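Local coordinates for CSE1 (Thermus thermophilus, PDB 4AN8), which serves as a subunit of the type I-E CRISPR Cascade ribonucleoprotein complex, which probably protects the bacterium against viruses and plasmids, at residues A[49-54]-A[356-361]; A[188-193]-A[295-300]. All blocks are in the same frame, centred on the assembly; numbering follows the deposited sequence.

Contact 1 of 2, residues A[49-54]-A[356-361]; sequences SPLEEA and LDIRRE
The capped first turn of helix 50-67 packs through Pro50 and Leu51 against Ile358 and Arg360 of strand 354-364, an outermost strand of a three-stranded antiparallel sheet. The short axes of helix turn and strand come within 8.6 Å and are inclined at 59°, a separation bridged by side chains. Pro50 takes the middle of the contact, touching Ile358, Arg359 and Arg360. Its CD atom presses on Ile358 CG2 at 3.4 Å, tighter than usual for two carbons, while its CB lies 3.5 Å from the carbonyl oxygen of Arg359. Ile358 CG2 is anti to its own backbone N, the branch that meets the proline ring; the other branch ends at CD1, 3.7 Å from CD1 of Leu51, and these two side chains cross at about a right angle. Arg360 likewise crosses the proline at about a right angle, its CB 3.8 Å from Pro50 CG. The chain bends at chi3 (37°), which swings NE round; beyond it, one face of the guanidinium is covered by Pro50, whose CG stands 4.0 Å above the centre of that plane. Glu53, extended beyond CG, pairs with Arg360 in a salt bridge, but OE1 and NH1 are modelled too close together, leaving its detailed geometry doubtful. Ser49 sets the start of the helix as N-cap: its OG accepts an almost straight bond from Glu52 N (3.1 Å, 176°) and a weak one from Leu51 N. Around this core, the other carboxylate oxygen of Glu53 forms a salt bridge with Arg344 of the central strand 342-351, and Leu51 reaches Val163 and Phe167 of helix 154-167, which places the helix start between that helix and the sheet.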
loop_
_atom_site.group_PDB
_atom_site.type_symbol
_atom_site.label_atom_id
_atom_site.label_comp_id
_atom_site.label_asym_id
_atom_site.label_seq_id
_atom_site.Cartn_x
_atom_site.Cartn_y
_atom_site.Cartn_z
ATOM N N SER A 49 1.275 -12.050 -1.074
ATOM C CA SER A 49 1.682 -10.790 -1.699
ATOM C C SER A 49 0.847 -9.563 -1.344
ATOM O O SER A 49 -0.337 -9.481 -1.681
ATOM C CB SER A 49 1.629 -10.917 -3.206
ATOM O OG SER A 49 1.784 -9.630 -3.723
ATOM N N PRO A 50 1.478 -8.570 -0.715
ATOM C CA PRO A 50 0.751 -7.333 -0.398
ATOM C C PRO A 50 0.307 -6.557 -1.657
ATOM O O PRO A 50 -0.673 -5.798 -1.588
ATOM C CB PRO A 50 1.764 -6.517 0.423
ATOM C CG PRO A 50 2.814 -7.559 0.911
ATOM C CD PRO A 50 2.855 -8.588 -0.185
ATOM N N LEU A 51 1.014 -6.730 -2.777
ATOM C CA LEU A 51 0.619 -6.079 -4.022
ATOM C C LEU A 51 -0.659 -6.735 -4.548
ATOM O O LEU A 51 -1.568 -6.052 -4.995
ATOM C CB LEU A 51 1.737 -6.153 -5.073
ATOM C CG LEU A 51 3.123 -5.632 -4.639
ATOM C CD1 LEU A 51 4.062 -5.548 -5.853
ATOM C CD2 LEU A 51 3.047 -4.280 -3.877
ATOM N N GLU A 52 -0.714 -8.059 -4.499
ATOM C CA GLU A 52 -1.917 -8.797 -4.868
ATOM C C GLU A 52 -3.110 -8.342 -4.057
ATOM O O GLU A 52 -4.173 -8.064 -4.600
ATOM C CB GLU A 52 -1.724 -10.305 -4.673
ATOM C CG GLU A 52 -1.350 -11.040 -5.923
ATOM C CD GLU A 52 -1.233 -12.568 -5.733
ATOM O OE1 GLU A 52 -1.724 -13.118 -4.714
ATOM O OE2 GLU A 52 -0.645 -13.227 -6.608
ATOM N N GLU A 53 -2.936 -8.266 -2.747
ATOM C CA GLU A 53 -4.015 -7.825 -1.880
ATOM C C GLU A 53 -4.493 -6.425 -2.288
ATOM O O GLU A 53 -5.699 -6.168 -2.344
ATOM C CB GLU A 53 -3.548 -7.823 -0.426
ATOM C CG GLU A 53 -4.603 -7.428 0.601
ATOM C CD GLU A 53 -4.063 -7.553 2.038
ATOM O OE1 GLU A 53 -2.938 -8.057 2.199
ATOM O OE2 GLU A 53 -4.737 -7.132 3.007
ATOM N N ALA A 54 -3.549 -5.518 -2.542
ATOM C CA ALA A 54 -3.897 -4.128 -2.851
ATOM C C ALA A 54 -4.756 -4.049 -4.108
ATOM O O ALA A 54 -5.836 -3.460 -4.084
ATOM C CB ALA A 54 -2.658 -3.281 -3.022
ATOM N N LEU A 356 12.992 -2.727 -4.111
ATOM C CA LEU A 356 13.833 -3.303 -3.059
ATOM C C LEU A 356 13.101 -4.288 -2.169
ATOM O O LEU A 356 13.715 -5.173 -1.559
ATOM C CB LEU A 356 14.426 -2.208 -2.166
ATOM C CG LEU A 356 15.288 -1.149 -2.848
ATOM C CD1 LEU A 356 15.786 -0.158 -1.824
ATOM C CD2 LEU A 356 16.456 -1.801 -3.596
ATOM N N ASP A 357 11.793 -4.118 -2.054
ATOM C CA ASP A 357 11.044 -4.858 -1.048
ATOM C C ASP A 357 9.552 -4.601 -1.208
ATOM O O ASP A 357 9.130 -3.610 -1.815
ATOM C CB ASP A 357 11.505 -4.451 0.360
ATOM C CG ASP A 357 11.115 -5.468 1.438
ATOM O OD1 ASP A 357 10.938 -6.668 1.126
ATOM O OD2 ASP A 357 10.996 -5.059 2.620
ATOM N N ILE A 358 8.767 -5.502 -0.638
ATOM C CA ILE A 358 7.325 -5.423 -0.691
ATOM C C ILE A 358 6.826 -5.654 0.729
ATOM O O ILE A 358 7.257 -6.579 1.397
ATOM C CB ILE A 358 6.821 -6.439 -1.717
ATOM C CG1 ILE A 358 6.987 -5.844 -3.108
ATOM C CG2 ILE A 358 5.416 -6.803 -1.504
ATOM C CD1 ILE A 358 7.119 -6.869 -4.164
ATOM N N ARG A 359 5.960 -4.775 1.216
ATOM C CA ARG A 359 5.619 -4.789 2.631
ATOM C C ARG A 359 4.132 -4.666 2.909
ATOM O O ARG A 359 3.418 -3.937 2.208
ATOM C CB ARG A 359 6.378 -3.679 3.370
ATOM C CG ARG A 359 7.697 -4.150 3.942
ATOM C CD ARG A 359 8.672 -3.022 4.229
ATOM N NE ARG A 359 8.146 -2.003 5.137
ATOM C CZ ARG A 359 8.768 -0.851 5.381
ATOM N NH1 ARG A 359 9.936 -0.609 4.790
ATOM N NH2 ARG A 359 8.240 0.049 6.207
ATOM N N ARG A 360 3.702 -5.386 3.948
ATOM C CA ARG A 360 2.376 -5.300 4.525
ATOM C C ARG A 360 2.510 -4.850 5.981
ATOM O O ARG A 360 3.113 -5.535 6.802
ATOM C CB ARG A 360 1.667 -6.660 4.445
ATOM C CG ARG A 360 0.393 -6.789 5.293
ATOM C CD ARG A 360 -0.625 -7.804 4.701
ATOM N NE ARG A 360 0.049 -8.949 4.100
ATOM C CZ ARG A 360 -0.225 -9.474 2.910
ATOM N NH1 ARG A 360 -1.179 -8.997 2.144
ATOM N NH2 ARG A 360 0.479 -10.503 2.485
ATOM N N GLU A 361 1.961 -3.689 6.312
ATOM C CA GLU A 361 1.954 -3.281 7.713
ATOM C C GLU A 361 0.547 -3.188 8.297
ATOM O O GLU A 361 -0.388 -2.807 7.618
ATOM C CB GLU A 361 2.745 -1.996 7.916
ATOM C CG GLU A 361 4.142 -2.300 8.357
ATOM C CD GLU A 361 5.132 -1.270 7.913
ATOM O OE1 GLU A 361 4.846 -0.057 8.080
ATOM O OE2 GLU A 361 6.198 -1.686 7.397
#

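Contact 2 of 2, residues A[188-193]-A[295-300]; sequences RPALFL and LRLSEE
Ala190 and Leu295 are joined by the one direct backbone hydrogen bond of this contact, from Ala190 N to Leu295 O (2.9 Å, nearly straight at 173°). Close packing surrounds it. The CA of Pro189 makes a CA-H...O contact with the same carbonyl oxygen, Ala190 CB meets Leu297 CG at 4.0 Å, and a methyl of Leu295, CD2, touches the edge of the Phe192 ring at CZ. The backbones come nearest at the CA atoms of Pro189 and Arg296, 4.6 Å apart, where the chain leads into strand 191-195, an outer strand of the three-stranded sheet, and meets the loop after strand 292-294. In place of a second direct bond, a water accepts from Leu297 N and can donate to Arg188 O. Another water lies within hydrogen-bonding distance of Ala190 O and Leu295 O. The solvent side is carried by two arginines, Arg296 being exposed. They lie side by side, pointing the same way, with Arg188 CB 3.8 Å above the centre of the Arg296 guanidinium and Arg188 CD 3.4 Å from Arg296 NH2. Their like charges come close, NH1 of Arg188 being 4.0 Å from NH2 of Arg296, a repulsion probably eased by Asp183, which pairs with Arg188 NE, while NH1 bonds to Ser350 and Gln352.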
loop_
_atom_site.group_PDB
_atom_site.type_symbol
_atom_site.label_atom_id
_atom_site.label_comp_id
_atom_site.label_asym_id
_atom_site.label_seq_id
_atom_site.Cartn_x
_atom_site.Cartn_y
_atom_site.Cartn_z
ATOM N N ARG A 188 4.900 3.843 -6.443
ATOM C CA ARG A 188 5.673 4.492 -5.374
ATOM C C ARG A 188 4.974 4.618 -4.014
ATOM O O ARG A 188 5.618 4.481 -2.980
ATOM C CB ARG A 188 6.134 5.903 -5.798
ATOM C CG ARG A 188 6.763 6.004 -7.176
ATOM C CD ARG A 188 7.980 5.093 -7.267
ATOM N NE ARG A 188 8.459 4.959 -8.642
ATOM C CZ ARG A 188 9.590 4.348 -8.988
ATOM N NH1 ARG A 188 10.391 3.795 -8.075
ATOM N NH2 ARG A 188 9.920 4.284 -10.256
ATOM N N PRO A 189 3.669 4.951 -4.007
ATOM C CA PRO A 189 3.139 5.376 -2.715
ATOM C C PRO A 189 2.726 4.206 -1.875
ATOM O O PRO A 189 2.449 3.122 -2.399
ATOM C CB PRO A 189 1.897 6.200 -3.089
ATOM C CG PRO A 189 1.483 5.646 -4.415
ATOM C CD PRO A 189 2.736 5.221 -5.113
ATOM N N ALA A 190 2.676 4.443 -0.577
ATOM C CA ALA A 190 2.141 3.483 0.363
ATOM C C ALA A 190 0.621 3.539 0.281
ATOM O O ALA A 190 0.052 4.616 0.243
ATOM C CB ALA A 190 2.605 3.849 1.757
ATOM N N LEU A 191 -0.037 2.390 0.246
ATOM C CA LEU A 191 -1.500 2.379 0.141
ATOM C C LEU A 191 -2.180 2.134 1.494
ATOM O O LEU A 191 -1.838 1.174 2.198
ATOM C CB LEU A 191 -1.945 1.323 -0.867
ATOM C CG LEU A 191 -1.337 1.546 -2.264
ATOM C CD1 LEU A 191 -1.841 0.468 -3.241
ATOM C CD2 LEU A 191 -1.652 2.958 -2.794
ATOM N N PHE A 192 -3.131 2.999 1.846
ATOM C CA PHE A 192 -3.900 2.838 3.080
ATOM C C PHE A 192 -5.171 2.033 2.851
ATOM O O PHE A 192 -6.074 2.452 2.103
ATOM C CB PHE A 192 -4.230 4.184 3.723
ATOM C CG PHE A 192 -3.026 4.900 4.243
ATOM C CD1 PHE A 192 -2.129 5.497 3.371
ATOM C CD2 PHE A 192 -2.771 4.960 5.605
ATOM C CE1 PHE A 192 -1.014 6.160 3.845
ATOM C CE2 PHE A 192 -1.638 5.620 6.094
ATOM C CZ PHE A 192 -0.762 6.223 5.215
ATOM N N LEU A 193 -5.238 0.881 3.506
ATOM C CA LEU A 193 -6.392 0.004 3.360
ATOM C C LEU A 193 -7.013 -0.362 4.696
ATOM O O LEU A 193 -6.659 -1.374 5.290
ATOM C CB LEU A 193 -5.998 -1.273 2.607
ATOM C CG LEU A 193 -7.157 -2.240 2.391
ATOM C CD1 LEU A 193 -7.854 -1.928 1.058
ATOM C CD2 LEU A 193 -6.682 -3.692 2.455
ATOM N N LEU A 295 3.247 9.717 0.795
ATOM C CA LEU A 295 3.828 8.835 1.799
ATOM C C LEU A 295 4.264 7.560 1.106
ATOM O O LEU A 295 3.598 7.053 0.200
ATOM C CB LEU A 295 2.877 8.534 2.956
ATOM C CG LEU A 295 3.094 9.449 4.160
ATOM C CD1 LEU A 295 2.751 10.901 3.757
ATOM C CD2 LEU A 295 2.274 8.995 5.342
ATOM N N ARG A 296 5.405 7.053 1.540
ATOM C CA ARG A 296 6.125 6.066 0.777
ATOM C C ARG A 296 6.764 5.122 1.791
ATOM O O ARG A 296 7.237 5.560 2.825
ATOM C CB ARG A 296 7.190 6.824 -0.010
ATOM C CG ARG A 296 7.756 6.137 -1.194
ATOM C CD ARG A 296 8.330 7.179 -2.121
ATOM N NE ARG A 296 9.185 6.584 -3.142
ATOM C CZ ARG A 296 9.446 7.157 -4.315
ATOM N NH1 ARG A 296 8.899 8.339 -4.625
ATOM N NH2 ARG A 296 10.240 6.542 -5.183
ATOM N N LEU A 297 6.747 3.830 1.530
ATOM C CA LEU A 297 7.427 2.916 2.431
ATOM C C LEU A 297 8.934 3.054 2.228
ATOM O O LEU A 297 9.416 3.223 1.108
ATOM C CB LEU A 297 6.962 1.481 2.205
ATOM C CG LEU A 297 5.503 1.170 2.538
ATOM C CD1 LEU A 297 5.075 -0.150 1.893
ATOM C CD2 LEU A 297 5.231 1.156 4.047
ATOM N N SER A 298 9.688 3.002 3.315
ATOM C CA SER A 298 11.127 3.209 3.217
ATOM C C SER A 298 11.905 2.008 3.740
ATOM O O SER A 298 11.477 1.328 4.680
ATOM C CB SER A 298 11.556 4.471 3.949
ATOM O OG SER A 298 12.968 4.525 4.005
ATOM N N GLU A 299 13.058 1.773 3.122
ATOM C CA GLU A 299 13.893 0.617 3.420
ATOM C C GLU A 299 14.182 0.434 4.904
ATOM O O GLU A 299 14.044 -0.667 5.436
ATOM C CB GLU A 299 15.206 0.687 2.638
ATOM C CG GLU A 299 16.189 -0.394 3.028
ATOM C CD GLU A 299 16.899 -1.000 1.837
ATOM O OE1 GLU A 299 17.682 -0.283 1.174
ATOM O OE2 GLU A 299 16.674 -2.198 1.567
ATOM N N GLU A 300 14.585 1.497 5.583
ATOM C CA GLU A 300 14.936 1.322 6.984
ATOM C C GLU A 300 14.117 2.170 7.969
ATOM O O GLU A 300 14.017 1.828 9.149
ATOM C CB GLU A 300 16.451 1.460 7.175
ATOM C CG GLU A 300 17.222 0.349 6.455
ATOM C CD GLU A 300 18.733 0.484 6.548
ATOM O OE1 GLU A 300 19.217 1.435 7.198
ATOM O OE2 GLU A 300 19.438 -0.369 5.965
HETATM O O HOH W 1 5.563 2.539 -0.935
HETATM O O HOH W 2 0.600 7.144 0.642
#

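How the contacts relate
From the N terminus the chain first passes through 49-54, at the start of helix 50-67, then through 188-193 and 295-300, and reaches 356-361 last. Contact 1 therefore closes a long loop of about 300 residues, and the shorter loop of about 100 residues closed by contact 2 lies wholly within it; the two do not cross. Both reach the same three-stranded sheet, contact 1 at strand 354-364 and contact 2 at strand 191-195, the two outer strands. Their centres are 10 Å apart and they meet directly: Ala54 CB packs on Leu191 CD1, and Arg359 NH1 probably donates to Ser298 O, tying the loop after strand 292-294 to strand 354-364.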